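Local coordinates for endonuclease MutS2 (Deinococcus radiodurans, PDB 4OD6), which carries a C-terminal Smr domain with endonuclease activity and, in the full-length protein, probably senses collided ribosomes and splits them into their subunits, at residues L19-E22 with A23-E27. Sequence-based numbering, arbitrary orientation.
Sequences LSVE and AAVEE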
loop_
_atom_site.group_PDB
_atom_site.type_symbol
_atom_site.label_atom_id
_atom_site.label_comp_id
_atom_site.label_asym_id
_atom_site.label_seq_id
_atom_site.Cartn_x
_atom_site.Cartn_y
_atom_site.Cartn_z
ATOM N N LEU A 19 -8.835 -6.724 6.856
ATOM C CA LEU A 19 -8.474 -7.892 6.060
ATOM C C LEU A 19 -7.415 -8.781 6.714
ATOM O O LEU A 19 -6.606 -8.341 7.479
ATOM C CB LEU A 19 -8.003 -7.461 4.671
ATOM C CG LEU A 19 -9.036 -6.791 3.787
ATOM C CD1 LEU A 19 -8.452 -6.465 2.426
ATOM C CD2 LEU A 19 -10.288 -7.618 3.655
ATOM N N SER A 20 -7.435 -10.057 6.347
ATOM C CA SER A 20 -6.360 -10.953 6.685
ATOM C C SER A 20 -5.103 -10.570 5.901
ATOM O O SER A 20 -5.175 -9.860 4.899
ATOM C CB SER A 20 -6.710 -12.389 6.344
ATOM O OG SER A 20 -6.744 -12.576 4.934
ATOM N N VAL A 21 -3.968 -11.078 6.352
ATOM C CA VAL A 21 -2.702 -10.786 5.704
ATOM C C VAL A 21 -2.796 -11.257 4.263
ATOM O O VAL A 21 -2.413 -10.539 3.383
ATOM C CB VAL A 21 -1.504 -11.441 6.437
ATOM C CG1 VAL A 21 -0.257 -11.451 5.547
ATOM C CG2 VAL A 21 -1.227 -10.726 7.747
ATOM N N GLU A 22 -3.305 -12.450 4.033
ATOM C CA GLU A 22 -3.365 -12.973 2.684
ATOM C C GLU A 22 -4.293 -12.176 1.782
ATOM O O GLU A 22 -4.009 -11.924 0.627
ATOM C CB GLU A 22 -3.757 -14.457 2.683
ATOM C CG GLU A 22 -2.646 -15.375 3.160
ATOM C CD GLU A 22 -2.734 -16.769 2.616
ATOM O OE1 GLU A 22 -1.714 -17.269 2.133
ATOM O OE2 GLU A 22 -3.832 -17.303 2.653
ATOM N N ALA A 23 -5.440 -11.822 2.314
ATOM C CA ALA A 23 -6.389 -11.021 1.563
ATOM C C ALA A 23 -5.837 -9.628 1.266
ATOM O O ALA A 23 -6.013 -9.118 0.195
ATOM C CB ALA A 23 -7.726 -10.930 2.307
ATOM N N ALA A 24 -5.199 -9.027 2.233
ATOM C CA ALA A 24 -4.630 -7.704 2.051
ATOM C C ALA A 24 -3.519 -7.717 0.986
ATOM O O ALA A 24 -3.427 -6.823 0.144
ATOM C CB ALA A 24 -4.139 -7.141 3.385
ATOM N N VAL A 25 -2.655 -8.725 1.024
ATOM C CA VAL A 25 -1.598 -8.837 0.024
ATOM C C VAL A 25 -2.209 -9.029 -1.350
ATOM O O VAL A 25 -1.790 -8.384 -2.281
ATOM C CB VAL A 25 -0.618 -9.987 0.374
ATOM C CG1 VAL A 25 0.277 -10.321 -0.805
ATOM C CG2 VAL A 25 0.205 -9.627 1.593
ATOM N N GLU A 26 -3.205 -9.884 -1.472
ATOM C CA GLU A 26 -3.822 -10.107 -2.779
ATOM C C GLU A 26 -4.408 -8.802 -3.366
ATOM O O GLU A 26 -4.252 -8.482 -4.538
ATOM C CB GLU A 26 -4.959 -11.127 -2.641
ATOM C CG GLU A 26 -5.749 -11.354 -3.923
ATOM C CD GLU A 26 -7.032 -12.113 -3.714
ATOM O OE1 GLU A 26 -7.287 -12.637 -2.612
ATOM O OE2 GLU A 26 -7.806 -12.132 -4.662
ATOM N N GLU A 27 -5.100 -8.049 -2.538
ATOM C CA GLU A 27 -5.669 -6.777 -2.961
ATOM C C GLU A 27 -4.592 -5.762 -3.328
ATOM O O GLU A 27 -4.714 -5.066 -4.298
ATOM C CB GLU A 27 -6.612 -6.219 -1.901
ATOM C CG GLU A 27 -7.878 -7.046 -1.682
ATOM C CD GLU A 27 -8.670 -7.317 -2.946
ATOM O OE1 GLU A 27 -8.903 -6.342 -3.637
ATOM O OE2 GLU A 27 -8.986 -8.492 -3.171
#
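Ser20 caps the start of helix 21-38 by accepting a hydrogen bond from the backbone of Ala23: Ala23 N lies 3.0 Å from Ser20 OG, and the N-H points almost straight at the oxygen (161°). With chi1 at 70° the hydroxyl is swung in over the main chain, where it meets the Ala23 amide.

The main chain of the same serine opens the ladder of i to i+4 bonds, with Ala24 N donating to Ser20 O at 2.8 Å. Val25 N and Glu26 N continue it, each bonding the carbonyl four residues earlier (Val21 O and Glu22 O) at 3.0 Å.

Apolar contacts flank the polar cap. Leu19, the residue preceding the N-cap, lays its side chain along the first turn: Leu19 CB is 4.1 Å from Ala24 CB, the N'-to-N4 contact of a hydrophobic staple, and Leu19 CB to Ala23 CB is 4.2 Å. Its CD1 carries on to the next turn, where it touches the aliphatic CG of Glu27 at 4.2 Å; the bend of that glutamate at chi2 (-54°) leaves the methylene as the part nearest the leucine. On another side of the helix Val21 and Val25, one turn apart, meet loosely through CG1 and CG2, and both also pack on helix 53-62, Val21 against Val53 and Thr57, Val25 against Leu58 and Tyr61.

Helix 21-38 is the crossover of the beta-alpha-beta unit between strands 13-15 and 43-46 of the Smr domain. At its beginning, the serine hydroxyl satisfies a first-turn amide that has no i-4 carbonyl within the helix, while the leucine just before the cap covers the first turn with apolar contact.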